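Local atomic coordinates of 2-Cys Peroxiredoxin (Plasmodium vivax SaI-1, PDB entry 2I81), a protein that probably reduces hydrogen peroxide and organic peroxides by means of two redox-active cysteines. Residues A[28-33]-A[44-49]; A[53-58]-A[146-151]; A[60-65]-A[138-143]; A[79-84]-A[170-175]; A[185-190]-A[197-202]. All coordinates share one frame; numbering follows the deposited sequence.

Interaction 1: A[28-33]-A[44-49]; sequences PFFKAE and VNLTQF
The Phe30 ring receives Leu46 over one face, and the Phe29 ring meets Thr47 and Asn45 at its edge. Leu46 CB stands 3.8 Å above the plane of the Phe30 ring, displaced toward the rim and 24° off the normal through the centroid, a CH-pi contact. Leu46 CG continues over the same rim, 3.6 Å from Phe30 CE1. Chi1 of 64° sets Phe30 CG between its own N and carbonyl carbon, which leads the ring under Leu46. At the Phe29 edge, Thr47 OG1 lies 3.3 Å from Phe29 CE1, near the ring plane. Asn45 ND2 is 3.9 Å from the same carbon, its amide turned 65° against the ring, while Asn45 OD1 accepts a bond from Gln48 NE2. The backbones form the end of the antiparallel hairpin of strands 31-35 and 41-45. Two bonds pair Ala32 with Val44, Ala32 N to Val44 O and Val44 N to Ala32 O, both 2.9 Å, and Leu46 N donates to Phe30 O over 3.1 Å. Phe30 and Val44 also pack on Leu121 of the adjoining strand 119-122 and Leu90 of strand 87-93. The contact is thus two-sided: paired backbone dipoles fix the register, buried carbon surfaces at Phe30 and Leu46 face the core, and Thr47 and Asn45, set at the edge of the exposed Phe29 ring, form the more polar side, where ring C-H edges probably offer a slight positive charge to the hydroxyl oxygen.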
# COMPACT_ATOMS: atom_id res chain seq x y z
N PRO A 28 -28.34 4.24 10.96
CA PRO A 28 -27.86 3.05 10.26
C PRO A 28 -28.94 1.99 10.15
O PRO A 28 -29.64 1.71 11.13
CB PRO A 28 -26.71 2.56 11.15
CG PRO A 28 -26.30 3.74 11.95
CD PRO A 28 -27.57 4.50 12.19
N PHE A 29 -29.07 1.41 8.96
CA PHE A 29 -30.08 0.39 8.68
C PHE A 29 -29.86 -0.87 9.52
O PHE A 29 -28.72 -1.25 9.78
CB PHE A 29 -30.06 0.05 7.19
CG PHE A 29 -30.89 -1.15 6.82
CD1 PHE A 29 -32.25 -1.03 6.57
CD2 PHE A 29 -30.30 -2.41 6.72
CE1 PHE A 29 -33.02 -2.14 6.24
CE2 PHE A 29 -31.06 -3.53 6.38
CZ PHE A 29 -32.42 -3.39 6.14
N PHE A 30 -30.96 -1.49 9.95
CA PHE A 30 -30.90 -2.79 10.60
C PHE A 30 -32.08 -3.67 10.20
O PHE A 30 -33.15 -3.18 9.86
CB PHE A 30 -30.82 -2.65 12.13
CG PHE A 30 -32.03 -2.01 12.76
CD1 PHE A 30 -32.05 -0.64 12.99
CD2 PHE A 30 -33.14 -2.77 13.12
CE1 PHE A 30 -33.16 -0.03 13.57
CE2 PHE A 30 -34.25 -2.18 13.70
CZ PHE A 30 -34.27 -0.81 13.92
N LYS A 31 -31.85 -4.98 10.24
CA LYS A 31 -32.87 -5.99 10.00
C LYS A 31 -32.60 -7.09 11.01
O LYS A 31 -31.50 -7.65 11.04
CB LYS A 31 -32.76 -6.52 8.56
CG LYS A 31 -33.76 -7.62 8.21
CD LYS A 31 -33.48 -8.23 6.84
CE LYS A 31 -34.18 -7.45 5.72
NZ LYS A 31 -33.92 -8.06 4.39
N ALA A 32 -33.58 -7.41 11.84
CA ALA A 32 -33.38 -8.39 12.89
C ALA A 32 -34.57 -9.30 13.09
O ALA A 32 -35.72 -8.89 12.92
CB ALA A 32 -33.02 -7.69 14.20
N GLU A 33 -34.28 -10.55 13.46
CA GLU A 33 -35.30 -11.46 13.95
C GLU A 33 -35.83 -10.91 15.27
O GLU A 33 -35.07 -10.34 16.06
CB GLU A 33 -34.72 -12.85 14.19
CG GLU A 33 -34.35 -13.60 12.93
CD GLU A 33 -33.52 -14.84 13.24
OE1 GLU A 33 -32.34 -14.68 13.63
OE2 GLU A 33 -34.04 -15.96 13.08
N VAL A 44 -38.04 -7.58 11.87
CA VAL A 44 -38.28 -6.14 11.87
C VAL A 44 -37.10 -5.44 11.22
O VAL A 44 -35.94 -5.75 11.51
CB VAL A 44 -38.50 -5.61 13.32
CG1 VAL A 44 -38.46 -4.09 13.37
CG2 VAL A 44 -39.82 -6.12 13.89
N ASN A 45 -37.39 -4.49 10.33
CA ASN A 45 -36.35 -3.65 9.76
C ASN A 45 -36.70 -2.16 9.83
O ASN A 45 -37.88 -1.79 9.82
CB ASN A 45 -36.01 -4.08 8.33
CG ASN A 45 -37.13 -3.84 7.35
OD1 ASN A 45 -38.24 -4.36 7.51
ND2 ASN A 45 -36.85 -3.07 6.31
N LEU A 46 -35.67 -1.32 9.90
CA LEU A 46 -35.84 0.13 10.04
C LEU A 46 -36.71 0.71 8.93
O LEU A 46 -37.54 1.58 9.18
CB LEU A 46 -34.48 0.84 10.07
CG LEU A 46 -34.29 2.13 10.89
CD1 LEU A 46 -32.83 2.57 10.80
CD2 LEU A 46 -35.21 3.28 10.47
N THR A 47 -36.51 0.22 7.70
CA THR A 47 -37.21 0.74 6.53
C THR A 47 -38.73 0.72 6.67
O THR A 47 -39.40 1.67 6.27
CB THR A 47 -36.80 -0.00 5.23
OG1 THR A 47 -35.37 -0.10 5.16
CG2 THR A 47 -37.31 0.73 3.99
N GLN A 48 -39.28 -0.35 7.24
CA GLN A 48 -40.73 -0.48 7.36
C GLN A 48 -41.38 0.65 8.17
O GLN A 48 -42.59 0.86 8.08
CB GLN A 48 -41.12 -1.85 7.92
CG GLN A 48 -41.00 -1.99 9.43
CD GLN A 48 -41.24 -3.40 9.92
OE1 GLN A 48 -42.10 -3.64 10.75
NE2 GLN A 48 -40.46 -4.35 9.39
N PHE A 49 -40.57 1.37 8.95
CA PHE A 49 -41.07 2.46 9.78
C PHE A 49 -40.90 3.84 9.17
O PHE A 49 -41.63 4.77 9.52
CB PHE A 49 -40.41 2.44 11.16
CG PHE A 49 -40.65 1.19 11.93
CD1 PHE A 49 -39.61 0.31 12.19
CD2 PHE A 49 -41.92 0.88 12.41
CE1 PHE A 49 -39.82 -0.86 12.90
CE2 PHE A 49 -42.15 -0.29 13.12
CZ PHE A 49 -41.10 -1.17 13.37

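Interaction 2: A[53-58]-A[146-151]; sequences KYVLLY and VLIDMN
Tyr54 turns its CG anti to its carbonyl carbon (chi1 -57°) and Met150 does the same (chi1 -72°), and a bend at chi3 of Met150 then folds the methyl back toward the tyrosine. Met150 CG sits over one face of the Tyr54 ring, 3.9 Å from its centroid. The sulfur of Met150 lies obliquely, 4.7 Å from the Tyr54 centroid, in a Met-aromatic contact, and Met150 CE reaches Tyr54 OH at 3.5 Å. That hydroxyl is hydrogen-bonded to Glu182 OE1 of helix 168-184. Behind this pair the strands run antiparallel. Val55 N to Ile148 O and Ile148 N to Val55 O are both 2.8 Å, and Leu57 and Val146 form the next hydrogen-bonded pair, with poorer angles. Where the ladder ends, a water donates to Lys53 O (3.1 Å) and to Asp149 O (2.9 Å). The chemistry implies a central sheet pairing held by bonds nearly straight at Val55/Ile148 and more bent at Leu57/Val146, with CH-pi and Met-aromatic contacts beside its water-bridged end.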
# COMPACT_ATOMS: atom_id res chain seq x y z
N LYS A 53 -43.74 6.05 11.37
CA LYS A 53 -43.61 6.36 12.80
C LYS A 53 -42.18 6.48 13.33
O LYS A 53 -41.22 6.02 12.70
CB LYS A 53 -44.43 5.38 13.66
CG LYS A 53 -44.22 3.90 13.35
CD LYS A 53 -45.47 3.07 13.67
CE LYS A 53 -45.57 2.71 15.15
NZ LYS A 53 -46.06 3.82 16.01
N TYR A 54 -42.07 7.12 14.49
CA TYR A 54 -40.81 7.30 15.20
C TYR A 54 -40.36 5.98 15.80
O TYR A 54 -41.19 5.14 16.15
CB TYR A 54 -40.97 8.34 16.31
CG TYR A 54 -41.45 9.70 15.86
CD1 TYR A 54 -40.56 10.76 15.70
CD2 TYR A 54 -42.81 9.93 15.60
CE1 TYR A 54 -41.00 12.01 15.29
CE2 TYR A 54 -43.26 11.18 15.18
CZ TYR A 54 -42.35 12.21 15.03
OH TYR A 54 -42.80 13.45 14.62
N VAL A 55 -39.05 5.80 15.91
CA VAL A 55 -38.49 4.57 16.47
C VAL A 55 -37.64 4.89 17.70
O VAL A 55 -36.71 5.70 17.62
CB VAL A 55 -37.65 3.79 15.43
CG1 VAL A 55 -37.10 2.50 16.04
CG2 VAL A 55 -38.47 3.48 14.19
N LEU A 56 -37.98 4.26 18.82
CA LEU A 56 -37.11 4.29 19.99
C LEU A 56 -36.43 2.93 20.10
O LEU A 56 -36.99 1.98 20.64
CB LEU A 56 -37.89 4.64 21.26
CG LEU A 56 -37.10 5.20 22.45
CD1 LEU A 56 -37.99 6.06 23.32
CD2 LEU A 56 -36.45 4.09 23.28
N LEU A 57 -35.21 2.85 19.57
CA LEU A 57 -34.40 1.66 19.68
C LEU A 57 -33.64 1.74 20.99
O LEU A 57 -32.85 2.66 21.20
CB LEU A 57 -33.42 1.57 18.50
CG LEU A 57 -33.06 0.21 17.89
CD1 LEU A 57 -31.89 0.35 16.92
CD2 LEU A 57 -32.77 -0.87 18.93
N TYR A 58 -33.88 0.78 21.88
CA TYR A 58 -33.13 0.72 23.13
C TYR A 58 -32.34 -0.57 23.28
O TYR A 58 -32.87 -1.67 23.07
CB TYR A 58 -34.02 1.01 24.36
CG TYR A 58 -34.90 -0.12 24.84
CD1 TYR A 58 -36.20 -0.26 24.37
CD2 TYR A 58 -34.44 -1.04 25.79
CE1 TYR A 58 -37.02 -1.29 24.83
CE2 TYR A 58 -35.25 -2.07 26.25
CZ TYR A 58 -36.54 -2.19 25.76
OH TYR A 58 -37.35 -3.22 26.21
N VAL A 146 -31.77 5.29 21.32
CA VAL A 146 -31.64 5.92 20.01
C VAL A 146 -33.03 6.30 19.54
O VAL A 146 -33.89 5.44 19.32
CB VAL A 146 -30.96 4.99 18.97
CG1 VAL A 146 -30.86 5.69 17.62
CG2 VAL A 146 -29.58 4.55 19.44
N LEU A 147 -33.27 7.60 19.41
CA LEU A 147 -34.54 8.10 18.92
C LEU A 147 -34.43 8.49 17.45
O LEU A 147 -33.69 9.41 17.09
CB LEU A 147 -35.04 9.27 19.77
CG LEU A 147 -36.48 9.74 19.55
CD1 LEU A 147 -37.49 8.61 19.67
CD2 LEU A 147 -36.81 10.84 20.54
N ILE A 148 -35.17 7.77 16.61
CA ILE A 148 -35.14 7.98 15.17
C ILE A 148 -36.47 8.58 14.75
O ILE A 148 -37.53 8.05 15.08
CB ILE A 148 -34.87 6.65 14.43
CG1 ILE A 148 -33.59 5.99 14.95
CG2 ILE A 148 -34.77 6.88 12.93
CD1 ILE A 148 -33.52 4.48 14.73
N ASP A 149 -36.42 9.70 14.02
CA ASP A 149 -37.65 10.36 13.58
C ASP A 149 -38.25 9.68 12.34
O ASP A 149 -37.71 8.68 11.85
CB ASP A 149 -37.45 11.87 13.38
CG ASP A 149 -36.48 12.22 12.25
OD1 ASP A 149 -36.24 11.39 11.35
OD2 ASP A 149 -35.94 13.35 12.27
N MET A 150 -39.35 10.23 11.85
CA MET A 150 -40.08 9.63 10.73
C MET A 150 -39.33 9.72 9.40
O MET A 150 -39.67 9.02 8.45
CB MET A 150 -41.49 10.24 10.61
CG MET A 150 -42.44 9.79 11.72
SD MET A 150 -44.16 10.24 11.42
CE MET A 150 -44.13 12.01 11.71
N ASN A 151 -38.32 10.58 9.34
CA ASN A 151 -37.46 10.66 8.17
C ASN A 151 -36.21 9.78 8.29
O ASN A 151 -35.34 9.80 7.42
CB ASN A 151 -37.08 12.12 7.87
CG ASN A 151 -38.27 12.97 7.47
OD1 ASN A 151 -38.40 14.11 7.90
ND2 ASN A 151 -39.16 12.41 6.65
O HOH W 1 -38.63 6.05 11.06

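Interaction 3: A[60-65]-A[138-143]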
# COMPACT_ATOMS: atom_id res chain seq x y z
N TYR A 60 -29.88 -3.16 25.59
CA TYR A 60 -29.52 -3.60 26.93
C TYR A 60 -28.56 -4.78 26.79
O TYR A 60 -28.67 -5.55 25.84
CB TYR A 60 -30.77 -3.98 27.75
CG TYR A 60 -31.60 -5.10 27.17
CD1 TYR A 60 -32.55 -4.86 26.17
CD2 TYR A 60 -31.44 -6.41 27.62
CE1 TYR A 60 -33.31 -5.89 25.64
CE2 TYR A 60 -32.20 -7.45 27.10
CZ TYR A 60 -33.13 -7.19 26.11
OH TYR A 60 -33.88 -8.21 25.59
N PRO A 61 -27.66 -4.98 27.72
CA PRO A 61 -26.68 -6.03 27.57
C PRO A 61 -27.20 -7.46 27.43
O PRO A 61 -26.82 -8.12 26.53
CB PRO A 61 -25.81 -5.85 28.78
CG PRO A 61 -26.51 -5.04 29.63
CD PRO A 61 -27.35 -4.16 28.88
N LEU A 62 -28.02 -7.92 28.33
CA LEU A 62 -28.24 -9.33 28.51
C LEU A 62 -29.57 -9.70 29.07
O LEU A 62 -30.03 -9.12 29.99
CB LEU A 62 -27.14 -9.95 29.33
CG LEU A 62 -25.81 -10.24 28.66
CD1 LEU A 62 -24.83 -10.74 29.56
CD2 LEU A 62 -25.85 -11.05 27.46
N ASP A 63 -30.19 -10.70 28.50
CA ASP A 63 -31.26 -11.40 29.14
C ASP A 63 -30.84 -12.10 30.38
O ASP A 63 -29.70 -12.47 30.52
CB ASP A 63 -31.89 -12.36 28.16
CG ASP A 63 -32.55 -11.68 27.06
OD1 ASP A 63 -32.31 -10.53 26.92
OD2 ASP A 63 -33.31 -12.26 26.34
N PHE A 64 -31.78 -12.24 31.29
CA PHE A 64 -31.57 -12.89 32.59
C PHE A 64 -30.52 -12.20 33.47
O PHE A 64 -29.84 -12.85 34.27
CB PHE A 64 -31.25 -14.38 32.43
CG PHE A 64 -32.37 -15.18 31.84
CD1 PHE A 64 -32.34 -15.55 30.49
CD2 PHE A 64 -33.46 -15.57 32.62
CE1 PHE A 64 -33.38 -16.29 29.94
CE2 PHE A 64 -34.50 -16.31 32.07
CZ PHE A 64 -34.46 -16.67 30.73
N THR A 65 -30.40 -10.88 33.32
CA THR A 65 -29.54 -10.09 34.20
C THR A 65 -30.35 -9.19 35.14
O THR A 65 -31.42 -9.59 35.60
CB THR A 65 -28.44 -9.30 33.44
OG1 THR A 65 -29.04 -8.54 32.37
CG2 THR A 65 -27.39 -10.24 32.87
N ASP A 138 -16.67 -6.41 22.40
CA ASP A 138 -17.06 -7.43 21.41
C ASP A 138 -18.04 -8.45 21.99
O ASP A 138 -18.14 -9.58 21.50
CB ASP A 138 -15.82 -8.15 20.86
CG ASP A 138 -14.83 -7.20 20.20
OD1 ASP A 138 -13.68 -7.11 20.68
OD2 ASP A 138 -15.20 -6.55 19.20
N SER A 139 -18.77 -8.05 23.04
CA SER A 139 -19.60 -8.97 23.81
C SER A 139 -21.07 -8.57 23.84
O SER A 139 -21.92 -9.25 23.26
CB SER A 139 -19.06 -9.09 25.24
OG SER A 139 -17.74 -9.62 25.25
N VAL A 140 -21.37 -7.47 24.53
CA VAL A 140 -22.74 -7.04 24.77
C VAL A 140 -22.90 -5.56 24.47
O VAL A 140 -21.92 -4.81 24.51
CB VAL A 140 -23.18 -7.34 26.24
CG1 VAL A 140 -23.17 -8.83 26.52
CG2 VAL A 140 -22.29 -6.60 27.25
N SER A 141 -24.12 -5.13 24.17
CA SER A 141 -24.39 -3.73 23.90
C SER A 141 -24.58 -2.93 25.19
O SER A 141 -25.12 -3.45 26.16
CB SER A 141 -25.61 -3.57 22.99
OG SER A 141 -26.80 -4.00 23.64
N LEU A 142 -24.14 -1.68 25.18
CA LEU A 142 -24.34 -0.77 26.32
C LEU A 142 -25.80 -0.35 26.40
O LEU A 142 -26.56 -0.52 25.44
CB LEU A 142 -23.44 0.46 26.20
CG LEU A 142 -21.93 0.29 26.41
CD1 LEU A 142 -21.16 1.39 25.70
CD2 LEU A 142 -21.58 0.26 27.89
N ARG A 143 -26.21 0.21 27.54
CA ARG A 143 -27.58 0.70 27.71
C ARG A 143 -27.79 1.98 26.92
O ARG A 143 -27.41 3.06 27.37
CB ARG A 143 -27.90 0.93 29.18
CG ARG A 143 -27.97 -0.34 29.96
CD ARG A 143 -28.21 -0.09 31.43
NE ARG A 143 -27.67 -1.21 32.20
CZ ARG A 143 -28.20 -2.43 32.23
NH1 ARG A 143 -29.31 -2.71 31.55
NH2 ARG A 143 -27.62 -3.38 32.95
O HOH W 2 -26.75 -6.58 24.16
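Pro61 packs against Val140, Ser141 and Arg143 in the active-site region of the peroxiredoxin fold: Pro61, Thr65 and Cys68 fit the family's Pro-x-x-x-Thr-x-x-Cys signature, whose cysteine is probably the peroxidatic one. Arg143, touching Cys68, probably matches the family's active-site arginine. Among the apolar contacts, Val140 CG1 meets Leu62 CD2 at 3.6 Å, the two side chains crossing at about a right angle, and Val140 CG2 lies 3.9 Å from Pro61 CB. Against the flat group, Pro61 CD stands 3.6 Å above one face of the Arg143 guanidinium, toward its NH1. A chi1 of -68° starts the Arg143 side chain beside its own N, and the chain then runs extended from CG to NE. Its nitrogens bond outward, NH1 to Glu71 in a salt bridge and NH2 to Leu162 O, which fixes the plane. Within the loop, Tyr60 OH donates to Asp63 OD1 on the syn side of the carboxylate, and Thr65 OG1 donates to Leu62 O. A second subunit packs on Leu62 and Thr65. One water bridges the segments, accepting from Ser141 N at 3.0 Å and donating to Tyr60 O at 2.8 Å.

Interaction 4: A[79-84]-A[170-175]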
# COMPACT_ATOMS: atom_id res chain seq x y z
N LEU A 79 -46.10 1.99 27.71
CA LEU A 79 -46.32 1.72 26.29
C LEU A 79 -47.36 2.65 25.66
O LEU A 79 -47.19 3.10 24.53
CB LEU A 79 -46.73 0.27 26.06
CG LEU A 79 -46.10 -0.56 24.93
CD1 LEU A 79 -47.13 -1.54 24.39
CD2 LEU A 79 -45.53 0.28 23.78
N ASP A 80 -48.44 2.92 26.39
CA ASP A 80 -49.52 3.78 25.88
C ASP A 80 -49.07 5.23 25.70
O ASP A 80 -49.57 5.92 24.80
CB ASP A 80 -50.76 3.68 26.78
CG ASP A 80 -51.45 2.33 26.68
OD1 ASP A 80 -51.50 1.76 25.56
OD2 ASP A 80 -51.95 1.84 27.71
N ALA A 81 -48.15 5.68 26.55
CA ALA A 81 -47.55 7.00 26.39
C ALA A 81 -46.74 7.08 25.09
O ALA A 81 -46.66 8.14 24.47
CB ALA A 81 -46.67 7.34 27.59
N PHE A 82 -46.17 5.95 24.68
CA PHE A 82 -45.44 5.87 23.41
C PHE A 82 -46.36 5.77 22.20
O PHE A 82 -46.05 6.32 21.14
CB PHE A 82 -44.47 4.68 23.40
CG PHE A 82 -43.34 4.80 24.38
CD1 PHE A 82 -43.29 3.97 25.49
CD2 PHE A 82 -42.33 5.73 24.19
CE1 PHE A 82 -42.25 4.06 26.40
CE2 PHE A 82 -41.28 5.83 25.10
CZ PHE A 82 -41.24 5.00 26.21
N HIS A 83 -47.49 5.07 22.35
CA HIS A 83 -48.48 4.97 21.27
C HIS A 83 -49.10 6.32 20.95
O HIS A 83 -49.32 6.65 19.78
CB HIS A 83 -49.59 3.97 21.62
CG HIS A 83 -49.15 2.54 21.62
ND1 HIS A 83 -48.15 2.07 20.79
CD2 HIS A 83 -49.60 1.47 22.32
CE1 HIS A 83 -47.99 0.77 21.00
NE2 HIS A 83 -48.85 0.39 21.92
N GLU A 84 -49.36 7.11 22.00
CA GLU A 84 -49.87 8.47 21.86
C GLU A 84 -48.94 9.34 21.01
O GLU A 84 -49.41 10.17 20.23
CB GLU A 84 -50.02 9.13 23.23
CG GLU A 84 -51.28 8.74 23.98
CD GLU A 84 -51.75 9.83 24.92
OE1 GLU A 84 -52.87 10.34 24.72
OE2 GLU A 84 -50.99 10.20 25.85
N GLU A 170 -37.69 10.84 31.08
CA GLU A 170 -36.73 11.62 30.29
C GLU A 170 -36.81 11.41 28.78
O GLU A 170 -36.82 12.40 28.04
CB GLU A 170 -35.30 11.46 30.81
CG GLU A 170 -34.27 12.34 30.09
CD GLU A 170 -34.58 13.84 30.14
OE1 GLU A 170 -34.20 14.55 29.18
OE2 GLU A 170 -35.20 14.32 31.13
N ILE A 171 -36.88 10.19 28.28
CA ILE A 171 -37.03 10.03 26.84
C ILE A 171 -38.34 10.51 26.34
O ILE A 171 -38.45 10.91 25.23
CB ILE A 171 -36.85 8.61 26.21
CG1 ILE A 171 -36.93 7.50 27.18
CG2 ILE A 171 -35.83 8.57 25.10
CD1 ILE A 171 -38.16 6.85 27.16
N LEU A 172 -39.35 10.40 27.16
CA LEU A 172 -40.62 10.93 26.82
C LEU A 172 -40.61 12.43 26.69
O LEU A 172 -41.15 12.95 25.76
CB LEU A 172 -41.64 10.47 27.83
CG LEU A 172 -42.66 9.38 27.60
CD1 LEU A 172 -42.72 8.71 26.32
CD2 LEU A 172 -42.65 8.44 28.68
N ARG A 173 -39.95 13.11 27.61
CA ARG A 173 -39.74 14.56 27.53
C ARG A 173 -38.96 14.92 26.27
O ARG A 173 -39.27 15.91 25.59
CB ARG A 173 -39.00 15.07 28.77
CG ARG A 173 -38.92 16.59 28.87
CD ARG A 173 -37.88 17.05 29.89
NE ARG A 173 -36.51 16.82 29.43
CZ ARG A 173 -35.81 17.65 28.66
NH1 ARG A 173 -36.34 18.79 28.23
NH2 ARG A 173 -34.57 17.34 28.31
N ILE A 174 -37.94 14.11 25.96
CA ILE A 174 -37.14 14.26 24.74
C ILE A 174 -38.01 14.13 23.49
O ILE A 174 -37.93 14.96 22.58
CB ILE A 174 -35.96 13.23 24.71
CG1 ILE A 174 -34.93 13.53 25.81
CG2 ILE A 174 -35.30 13.18 23.33
CD1 ILE A 174 -34.23 14.89 25.72
N ILE A 175 -38.84 13.09 23.46
CA ILE A 175 -39.80 12.86 22.38
C ILE A 175 -40.74 14.05 22.23
O ILE A 175 -40.99 14.52 21.12
CB ILE A 175 -40.62 11.55 22.59
CG1 ILE A 175 -39.71 10.32 22.54
CG2 ILE A 175 -41.72 11.42 21.53
CD1 ILE A 175 -40.31 9.07 23.17
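Phe82 and Leu172 mark the nearest approach of two almost parallel helical segments, 79-84 and 170-175, whose axes stand 11.2 Å apart at 8° with a CA-CA distance of 7.8 Å for this pair. At that spacing the backbones do not meet, and side chains fill the interval without a hydrogen bond between the segments. Phe82 carries most of it. Chi1 of -66° lays Phe82 CG beside its own N, and the ring reaches across so that the rim formed by CD2, CE2 and CZ confronts three residues of the other helix. Ile171 CD1 lies near the ring plane at the edge, 3.7 Å from Phe82 CZ. Ile175 CD1, one helical turn further on, takes a second place along the same edge, 3.9 Å from Phe82 CE2. Leu172 CD1 comes in obliquely at 3.4 Å from Phe82 CE2. The Ile171 and Leu172 approaches call for caution, because both residues are modelled with torsions far from staggered. Ala81 CB adds a light contact, 4.3 Å from Leu172 CD2. On another side of helix 168-184, Arg173 grips Glu170 side-on, NE and NH2 both reaching OE1 in a salt bridge, and there a third subunit packs on both residues. Phe82, Ile171 and Ile175 all rest on Leu56 of the central sheet, so the arrangement is that of adjacent helices covering one face of a thioredoxin-like alpha/beta fold.

Interaction 5: A[185-190]-A[197-202]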
# COMPACT_ATOMS: atom_id res chain seq x y z
N GLY A 185 -41.39 24.69 14.83
CA GLY A 185 -40.14 25.30 14.38
C GLY A 185 -39.47 26.01 15.54
O GLY A 185 -38.31 26.43 15.44
N ASP A 186 -40.22 26.15 16.64
CA ASP A 186 -39.70 26.65 17.90
C ASP A 186 -38.59 25.74 18.42
O ASP A 186 -38.57 24.54 18.15
CB ASP A 186 -40.81 26.74 18.95
CG ASP A 186 -41.47 28.11 19.00
OD1 ASP A 186 -41.71 28.71 17.93
OD2 ASP A 186 -41.75 28.59 20.12
N VAL A 187 -37.68 26.34 19.18
CA VAL A 187 -36.57 25.64 19.80
C VAL A 187 -36.87 25.43 21.29
O VAL A 187 -37.44 26.31 21.94
CB VAL A 187 -35.25 26.42 19.53
CG1 VAL A 187 -34.58 26.88 20.82
CG2 VAL A 187 -34.31 25.61 18.64
N CYS A 188 -36.52 24.26 21.82
CA CYS A 188 -36.83 23.91 23.21
C CYS A 188 -35.68 24.23 24.16
O CYS A 188 -34.57 23.71 23.98
CB CYS A 188 -37.24 22.44 23.32
SG CYS A 188 -38.79 22.04 22.47
N PRO A 189 -35.93 25.07 25.18
CA PRO A 189 -34.86 25.49 26.09
C PRO A 189 -34.51 24.41 27.11
O PRO A 189 -35.07 23.31 27.06
CB PRO A 189 -35.46 26.71 26.78
CG PRO A 189 -36.92 26.44 26.79
CD PRO A 189 -37.23 25.68 25.54
N ALA A 190 -33.58 24.72 28.01
CA ALA A 190 -33.21 23.80 29.08
C ALA A 190 -34.43 23.48 29.94
O ALA A 190 -35.21 24.38 30.28
CB ALA A 190 -32.11 24.39 29.93
N VAL A 197 -42.84 27.25 28.31
CA VAL A 197 -42.62 28.22 27.24
C VAL A 197 -41.41 27.87 26.36
O VAL A 197 -40.31 27.63 26.85
CB VAL A 197 -42.55 29.69 27.78
CG1 VAL A 197 -41.48 29.84 28.86
CG2 VAL A 197 -42.36 30.70 26.65
N SER A 198 -41.66 27.81 25.05
CA SER A 198 -40.61 27.54 24.06
C SER A 198 -40.01 28.85 23.52
O SER A 198 -40.20 29.91 24.12
CB SER A 198 -41.15 26.67 22.92
OG SER A 198 -42.29 27.26 22.32
N MET A 199 -39.29 28.76 22.40
CA MET A 199 -38.48 29.87 21.91
C MET A 199 -38.25 29.80 20.40
O MET A 199 -37.89 28.75 19.88
CB MET A 199 -37.13 29.86 22.64
CG MET A 199 -36.13 30.93 22.21
SD MET A 199 -34.42 30.47 22.54
CE MET A 199 -34.46 30.15 24.31
N LYS A 200 -38.47 30.92 19.71
CA LYS A 200 -38.12 31.01 18.29
C LYS A 200 -36.61 31.19 18.11
O LYS A 200 -35.99 31.99 18.82
CB LYS A 200 -38.91 32.13 17.58
CG LYS A 200 -38.91 33.49 18.29
CD LYS A 200 -39.70 34.53 17.51
CE LYS A 200 -41.21 34.38 17.71
NZ LYS A 200 -41.98 35.42 16.96
N PRO A 201 -36.00 30.43 17.17
CA PRO A 201 -34.55 30.46 16.97
C PRO A 201 -34.07 31.73 16.26
O PRO A 201 -33.62 31.69 15.11
CB PRO A 201 -34.28 29.21 16.12
CG PRO A 201 -35.54 29.00 15.37
CD PRO A 201 -36.66 29.49 16.24
N SER A 202 -34.19 32.86 16.95
CA SER A 202 -33.76 34.16 16.45
C SER A 202 -33.15 34.98 17.58
O SER A 202 -33.16 34.57 18.74
CB SER A 202 -34.94 34.90 15.81
OG SER A 202 -35.99 35.11 16.75
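Asp186 meets Ser198 through its carboxylate, and its side chain can be traced atom by atom. Asp186 CB lies 3.7 Å from Met199 O; Asp186 CG is 3.5 Å from Ser198 OG. At the tip, Asp186 OD2 accepts a 2.6 Å bond from Ser198 OG, met on the anti side of the carboxylate, 22° out of its plane. The serine hydroxyl gets there with chi1 of 56°, OG lying between its own N and carbonyl carbon. The other oxygen, Asp186 OD1, comes 4.4 Å from Lys200 CB. Beside this bond a single antiparallel bridge links Val187 with Met199: Val187 N donates to Met199 O, modelled at a doubtfully short 2.5 Å, and the return bond from Met199 N is weak. The Val187 and Met199 side chains lie side by side, Val187 CG1 4.0 Å from Met199 SD, though the valine torsion is not staggered. Pro189 CG covers Val197 O at 3.6 Å. Gly185, the first residue beyond helix 168-184, has positive phi, and Asp186 O is hydrogen-bonded to His181 ND1. Cys188, probably the resolving cysteine of the family's Val-Cys-Pro sequence, points away from 197-202 and packs on Ala177 and His180 of that helix. Tyr209 of helix 206-209 covers Pro189 and Met199, while Val67 and Phe66 of a third subunit touch Val187 and Met199.

How the interactions relate
From the N terminus, interaction 1 closes first, a short hairpin on the same sheet that interaction 2 enters next; the two touch through Phe30 with Leu57 and Phe49 with Val55. Segments 53-58, 60-65 and 79-84 then open three long loops in turn. Interaction 3 closes at 138-143, within the span of interaction 2, which closes at 146-151 on the same strand. Interaction 4 opens inside both loops and closes after them, at 170-175, so it crosses both. It joins the helical layer to strands 54-59 and 140-148, for instance through Ile175 with Leu147. Interaction 5 follows in series as a short C-terminal loop, about 37 Å between centres from interaction 3; interactions 3, 4 and 5 all touch the third subunit.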